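Local coordinates for phosphatase YwpJ (Bacillus subtilis, PDB 1NRW), which dephosphorylates phosphorylated five- and six-carbon sugars and nucleoside monophosphates in vitro, and flavin mononucleotide to a lesser extent, as a magnesium-dependent HAD-family phosphatase, at residues 84-98 against 159-173. Sequence-based numbering, arbitrary orientation.
Sequences TIDKKRAYDILSWLE and SFQELFEADEPIDFY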
loop_
_atom_site.group_PDB
_atom_site.type_symbol
_atom_site.label_atom_id
_atom_site.label_comp_id
_atom_site.label_asym_id
_atom_site.label_seq_id
_atom_site.Cartn_x
_atom_site.Cartn_y
_atom_site.Cartn_z
ATOM N N THR A 84 12.050 8.693 5.743
ATOM C CA THR A 84 11.126 9.563 6.453
ATOM C C THR A 84 10.781 10.889 5.803
ATOM O O THR A 84 11.512 11.405 4.955
ATOM C CB THR A 84 11.655 9.873 7.862
ATOM O OG1 THR A 84 12.903 10.572 7.757
ATOM C CG2 THR A 84 11.861 8.589 8.651
ATOM N N ILE A 85 9.642 11.428 6.220
ATOM C CA ILE A 85 9.163 12.724 5.754
ATOM C C ILE A 85 9.772 13.721 6.737
ATOM O O ILE A 85 9.700 13.512 7.951
ATOM C CB ILE A 85 7.620 12.834 5.866
ATOM C CG1 ILE A 85 6.947 11.802 4.961
ATOM C CG2 ILE A 85 7.165 14.251 5.504
ATOM C CD1 ILE A 85 5.450 11.663 5.219
ATOM N N ASP A 86 10.381 14.785 6.222
ATOM C CA ASP A 86 10.977 15.805 7.080
ATOM C C ASP A 86 9.929 16.222 8.108
ATOM O O ASP A 86 8.785 16.501 7.751
ATOM C CB ASP A 86 11.401 17.013 6.241
ATOM C CG ASP A 86 11.938 18.153 7.085
ATOM O OD1 ASP A 86 11.138 18.808 7.787
ATOM O OD2 ASP A 86 13.163 18.392 7.049
ATOM N N LYS A 87 10.318 16.264 9.379
ATOM C CA LYS A 87 9.386 16.617 10.446
ATOM C C LYS A 87 8.648 17.941 10.288
ATOM O O LYS A 87 7.474 18.037 10.637
ATOM C CB LYS A 87 10.092 16.572 11.804
ATOM C CG LYS A 87 10.301 15.157 12.314
ATOM C CD LYS A 87 10.734 15.137 13.767
ATOM C CE LYS A 87 10.780 13.714 14.301
ATOM N NZ LYS A 87 11.705 12.852 13.516
ATOM N N LYS A 88 9.316 18.962 9.767
ATOM C CA LYS A 88 8.645 20.241 9.583
ATOM C C LYS A 88 7.602 20.140 8.480
ATOM O O LYS A 88 6.539 20.756 8.562
ATOM C CB LYS A 88 9.661 21.341 9.270
ATOM C CG LYS A 88 10.437 21.781 10.496
ATOM C CD LYS A 88 11.373 22.938 10.199
ATOM C CE LYS A 88 11.943 23.501 11.490
ATOM N NZ LYS A 88 12.584 22.435 12.313
ATOM N N ARG A 89 7.901 19.355 7.451
ATOM C CA ARG A 89 6.961 19.162 6.356
ATOM C C ARG A 89 5.787 18.319 6.863
ATOM O O ARG A 89 4.640 18.554 6.493
ATOM C CB ARG A 89 7.651 18.468 5.176
ATOM C CG ARG A 89 6.703 17.994 4.084
ATOM C CD ARG A 89 5.857 19.127 3.525
ATOM N NE ARG A 89 6.300 19.544 2.199
ATOM C CZ ARG A 89 5.665 20.438 1.448
ATOM N NH1 ARG A 89 4.559 21.016 1.895
ATOM N NH2 ARG A 89 6.128 20.742 0.242
ATOM N N ALA A 90 6.080 17.341 7.716
ATOM C CA ALA A 90 5.033 16.486 8.270
ATOM C C ALA A 90 4.107 17.338 9.136
ATOM O O ALA A 90 2.883 17.190 9.095
ATOM C CB ALA A 90 5.648 15.361 9.102
ATOM N N TYR A 91 4.698 18.237 9.918
ATOM C CA TYR A 91 3.913 19.115 10.779
ATOM C C TYR A 91 2.973 19.947 9.915
ATOM O O TYR A 91 1.788 20.095 10.215
ATOM C CB TYR A 91 4.829 20.052 11.567
ATOM C CG TYR A 91 4.099 20.874 12.606
ATOM C CD1 TYR A 91 3.922 20.394 13.905
ATOM C CD2 TYR A 91 3.565 22.122 12.285
ATOM C CE1 TYR A 91 3.232 21.140 14.865
ATOM C CE2 TYR A 91 2.872 22.877 13.235
ATOM C CZ TYR A 91 2.711 22.378 14.520
ATOM O OH TYR A 91 2.025 23.119 15.458
ATOM N N ASP A 92 3.522 20.484 8.835
ATOM C CA ASP A 92 2.779 21.314 7.900
ATOM C C ASP A 92 1.588 20.558 7.312
ATOM O O ASP A 92 0.464 21.057 7.298
ATOM C CB ASP A 92 3.714 21.762 6.776
ATOM C CG ASP A 92 3.271 23.051 6.127
ATOM O OD1 ASP A 92 2.134 23.101 5.607
ATOM O OD2 ASP A 92 4.066 24.018 6.141
ATOM N N ILE A 93 1.847 19.350 6.825
ATOM C CA ILE A 93 0.808 18.521 6.226
ATOM C C ILE A 93 -0.299 18.161 7.209
ATOM O O ILE A 93 -1.483 18.314 6.906
ATOM C CB ILE A 93 1.410 17.210 5.666
ATOM C CG1 ILE A 93 2.400 17.536 4.548
ATOM C CG2 ILE A 93 0.302 16.302 5.153
ATOM C CD1 ILE A 93 3.211 16.349 4.072
ATOM N N LEU A 94 0.084 17.678 8.384
ATOM C CA LEU A 94 -0.895 17.280 9.385
ATOM C C LEU A 94 -1.710 18.453 9.911
ATOM O O LEU A 94 -2.914 18.323 10.138
ATOM C CB LEU A 94 -0.196 16.544 10.531
ATOM C CG LEU A 94 0.499 15.260 10.054
ATOM C CD1 LEU A 94 1.298 14.635 11.183
ATOM C CD2 LEU A 94 -0.550 14.280 9.537
ATOM N N SER A 95 -1.065 19.600 10.098
ATOM C CA SER A 95 -1.783 20.772 10.585
ATOM C C SER A 95 -2.856 21.148 9.568
ATOM O O SER A 95 -3.985 21.476 9.937
ATOM C CB SER A 95 -0.822 21.949 10.787
ATOM O OG SER A 95 -0.225 22.335 9.564
ATOM N N TRP A 96 -2.505 21.086 8.286
ATOM C CA TRP A 96 -3.450 21.420 7.224
ATOM C C TRP A 96 -4.597 20.407 7.146
ATOM O O TRP A 96 -5.769 20.789 7.099
ATOM C CB TRP A 96 -2.735 21.488 5.870
ATOM C CG TRP A 96 -3.634 21.967 4.761
ATOM C CD1 TRP A 96 -4.058 23.247 4.544
ATOM C CD2 TRP A 96 -4.270 21.159 3.759
ATOM N NE1 TRP A 96 -4.921 23.287 3.472
ATOM C CE2 TRP A 96 -5.068 22.021 2.972
ATOM C CE3 TRP A 96 -4.243 19.792 3.450
ATOM C CZ2 TRP A 96 -5.837 21.558 1.897
ATOM C CZ3 TRP A 96 -5.010 19.332 2.377
ATOM C CH2 TRP A 96 -5.794 20.216 1.617
ATOM N N LEU A 97 -4.264 19.117 7.130
ATOM C CA LEU A 97 -5.291 18.081 7.051
ATOM C C LEU A 97 -6.280 18.168 8.206
ATOM O O LEU A 97 -7.489 18.059 8.012
ATOM C CB LEU A 97 -4.652 16.687 7.042
ATOM C CG LEU A 97 -3.860 16.318 5.785
ATOM C CD1 LEU A 97 -3.151 14.983 5.987
ATOM C CD2 LEU A 97 -4.805 16.253 4.595
ATOM N N GLU A 98 -5.765 18.365 9.413
ATOM C CA GLU A 98 -6.626 18.440 10.584
ATOM C C GLU A 98 -7.475 19.708 10.589
ATOM O O GLU A 98 -8.667 19.657 10.877
ATOM C CB GLU A 98 -5.781 18.353 11.858
ATOM C CG GLU A 98 -6.587 18.285 13.142
ATOM C CD GLU A 98 -5.724 17.960 14.344
ATOM O OE1 GLU A 98 -5.269 16.800 14.459
ATOM O OE2 GLU A 98 -5.494 18.869 15.170
ATOM N N SER A 159 -5.016 15.401 18.812
ATOM C CA SER A 159 -4.533 16.319 17.785
ATOM C C SER A 159 -3.160 15.879 17.292
ATOM O O SER A 159 -2.399 15.255 18.030
ATOM C CB SER A 159 -4.435 17.739 18.343
ATOM O OG SER A 159 -3.932 18.634 17.367
ATOM N N PHE A 160 -2.851 16.212 16.042
ATOM C CA PHE A 160 -1.568 15.859 15.436
ATOM C C PHE A 160 -0.448 16.463 16.273
ATOM O O PHE A 160 0.692 16.005 16.238
ATOM C CB PHE A 160 -1.493 16.417 14.012
ATOM C CG PHE A 160 -1.286 17.907 13.957
ATOM C CD1 PHE A 160 -0.010 18.439 13.785
ATOM C CD2 PHE A 160 -2.358 18.779 14.115
ATOM C CE1 PHE A 160 0.197 19.820 13.774
ATOM C CE2 PHE A 160 -2.165 20.162 14.106
ATOM C CZ PHE A 160 -0.885 20.685 13.935
ATOM N N GLN A 161 -0.790 17.507 17.019
ATOM C CA GLN A 161 0.166 18.206 17.869
ATOM C C GLN A 161 0.900 17.241 18.796
ATOM O O GLN A 161 2.093 17.403 19.058
ATOM C CB GLN A 161 -0.565 19.250 18.709
ATOM C CG GLN A 161 0.283 20.426 19.120
ATOM C CD GLN A 161 0.309 21.505 18.061
ATOM O OE1 GLN A 161 -0.727 22.088 17.725
ATOM N NE2 GLN A 161 1.491 21.782 17.528
ATOM N N GLU A 162 0.181 16.234 19.280
ATOM C CA GLU A 162 0.741 15.245 20.192
ATOM C C GLU A 162 1.912 14.470 19.611
ATOM O O GLU A 162 2.698 13.881 20.353
ATOM C CB GLU A 162 -0.342 14.257 20.609
ATOM C CG GLU A 162 -1.456 14.874 21.426
ATOM C CD GLU A 162 -2.620 13.925 21.601
ATOM O OE1 GLU A 162 -2.397 12.779 22.043
ATOM O OE2 GLU A 162 -3.758 14.327 21.294
ATOM N N LEU A 163 2.036 14.463 18.288
ATOM C CA LEU A 163 3.121 13.726 17.657
ATOM C C LEU A 163 4.418 14.532 17.601
ATOM O O LEU A 163 5.451 14.029 17.146
ATOM C CB LEU A 163 2.709 13.305 16.244
ATOM C CG LEU A 163 1.433 12.461 16.147
ATOM C CD1 LEU A 163 1.164 12.107 14.684
ATOM C CD2 LEU A 163 1.585 11.199 16.985
ATOM N N PHE A 164 4.369 15.772 18.081
ATOM C CA PHE A 164 5.543 16.640 18.060
ATOM C C PHE A 164 5.919 17.210 19.424
ATOM O O PHE A 164 7.075 17.560 19.657
ATOM C CB PHE A 164 5.305 17.799 17.094
ATOM C CG PHE A 164 5.062 17.366 15.679
ATOM C CD1 PHE A 164 6.120 17.222 14.789
ATOM C CD2 PHE A 164 3.772 17.079 15.243
ATOM C CE1 PHE A 164 5.896 16.799 13.482
ATOM C CE2 PHE A 164 3.537 16.655 13.940
ATOM C CZ PHE A 164 4.601 16.514 13.056
ATOM N N GLU A 165 4.947 17.308 20.324
ATOM C CA GLU A 165 5.202 17.874 21.643
ATOM C C GLU A 165 5.705 16.859 22.666
ATOM O O GLU A 165 5.540 17.056 23.870
ATOM C CB GLU A 165 3.934 18.550 22.172
ATOM C CG GLU A 165 2.769 17.605 22.394
ATOM C CD GLU A 165 1.488 18.337 22.754
ATOM O OE1 GLU A 165 0.490 17.665 23.091
ATOM O OE2 GLU A 165 1.479 19.586 22.686
ATOM N N ALA A 166 6.333 15.788 22.196
ATOM C CA ALA A 166 6.847 14.758 23.094
ATOM C C ALA A 166 8.320 14.454 22.836
ATOM O O ALA A 166 8.767 14.451 21.692
ATOM C CB ALA A 166 6.020 13.491 22.947
ATOM N N ASP A 167 9.071 14.194 23.903
ATOM C CA ASP A 167 10.490 13.887 23.762
ATOM C C ASP A 167 10.727 12.397 23.510
ATOM O O ASP A 167 11.492 11.747 24.223
ATOM C CB ASP A 167 11.262 14.332 25.012
ATOM C CG ASP A 167 12.735 13.954 24.954
ATOM O OD1 ASP A 167 13.405 14.305 23.958
ATOM O OD2 ASP A 167 13.217 13.303 25.907
ATOM N N GLU A 168 10.058 11.856 22.496
ATOM C CA GLU A 168 10.218 10.450 22.135
ATOM C C GLU A 168 10.402 10.327 20.626
ATOM O O GLU A 168 9.750 11.030 19.854
ATOM C CB GLU A 168 9.001 9.620 22.565
ATOM C CG GLU A 168 8.773 9.550 24.069
ATOM C CD GLU A 168 7.972 10.722 24.597
ATOM O OE1 GLU A 168 6.795 10.861 24.197
ATOM O OE2 GLU A 168 8.513 11.502 25.409
ATOM N N PRO A 169 11.304 9.434 20.187
ATOM C CA PRO A 169 11.559 9.236 18.756
ATOM C C PRO A 169 10.311 8.799 17.993
ATOM O O PRO A 169 9.652 7.835 18.373
ATOM C CB PRO A 169 12.639 8.155 18.742
ATOM C CG PRO A 169 13.368 8.392 20.028
ATOM C CD PRO A 169 12.236 8.627 20.996
ATOM N N ILE A 170 9.989 9.515 16.922
ATOM C CA ILE A 170 8.831 9.185 16.098
ATOM C C ILE A 170 9.091 9.583 14.648
ATOM O O ILE A 170 9.233 10.763 14.330
ATOM C CB ILE A 170 7.553 9.895 16.599
ATOM C CG1 ILE A 170 6.381 9.578 15.663
ATOM C CG2 ILE A 170 7.787 11.390 16.686
ATOM C CD1 ILE A 170 5.064 10.213 16.075
ATOM N N ASP A 171 9.161 8.586 13.775
ATOM C CA ASP A 171 9.407 8.830 12.363
ATOM C C ASP A 171 8.100 8.795 11.587
ATOM O O ASP A 171 7.224 7.979 11.867
ATOM C CB ASP A 171 10.369 7.780 11.804
ATOM C CG ASP A 171 11.741 7.846 12.450
ATOM O OD1 ASP A 171 12.383 8.915 12.386
ATOM O OD2 ASP A 171 12.177 6.825 13.020
ATOM N N PHE A 172 7.980 9.692 10.616
ATOM C CA PHE A 172 6.790 9.786 9.779
ATOM C C PHE A 172 7.110 9.156 8.429
ATOM O O PHE A 172 7.987 9.630 7.712
ATOM C CB PHE A 172 6.405 11.257 9.604
ATOM C CG PHE A 172 6.053 11.943 10.899
ATOM C CD1 PHE A 172 4.830 11.703 11.515
ATOM C CD2 PHE A 172 6.958 12.799 11.520
ATOM C CE1 PHE A 172 4.509 12.306 12.736
ATOM C CE2 PHE A 172 6.652 13.406 12.738
ATOM C CZ PHE A 172 5.423 13.159 13.350
ATOM N N TYR A 173 6.394 8.088 8.084
ATOM C CA TYR A 173 6.642 7.390 6.827
ATOM C C TYR A 173 5.638 7.671 5.721
ATOM O O TYR A 173 6.015 7.880 4.572
ATOM C CB TYR A 173 6.678 5.878 7.058
ATOM C CG TYR A 173 7.705 5.418 8.065
ATOM C CD1 TYR A 173 9.027 5.862 7.998
ATOM C CD2 TYR A 173 7.359 4.525 9.075
ATOM C CE1 TYR A 173 9.979 5.422 8.919
ATOM C CE2 TYR A 173 8.299 4.080 9.998
ATOM C CZ TYR A 173 9.606 4.533 9.915
ATOM O OH TYR A 173 10.535 4.088 10.827
HETATM O O HOH W 1 9.966 11.831 10.178
HETATM O O HOH W 2 12.246 11.373 11.269
#
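With CG anti to the backbone N (chi1 -173°), Y91 swings its ring off helix 87-98 to meet F160, whose CG sits between the backbone N and carbonyl carbon (chi1 74°), and F164. The three form an aromatic cluster in the alpha/beta cap of this Cof-type HAD phosphatase, a worked example of T-shaped stacking in series: F160 turns an edge to the face of Y91, its CE1 3.5 Å from Y91 CE1, while Y91 presents its edge to the face of F164, the planes 76° apart. At the far end of the tyrosine, Q161 NE2 donates to Y91 OH in the glutamine's amide plane, at an unusually short 2.5 Å whose exact length is doubtful. A leucine in place of Y91 would probably leave F160 and F164 without the ring that joins them and rob Q161 NE2 of an acceptor. One face of F160 lies on the helix backbone, with S95 CA 3.7 Å from the ring centroid, a CH-pi contact. One turn on, E98 grips the start of the 3-10 segment 160-163 with both carboxylate oxygens: OE1 takes F160 N at 2.9 Å and Y104 OH of strand 103-108, while OE2 accepts from S159 OG at 2.7 Å through its syn lone pair. Nearer the helix start, A90 CB rests over the face of F172, which packs on V106. I85 N bonds to F172 O, joining the loop before the helix to the chain at F172. Water bridges I85 O to F172 N, and a second water, 2.7 Å from each, links K87 NZ to D171 OD1.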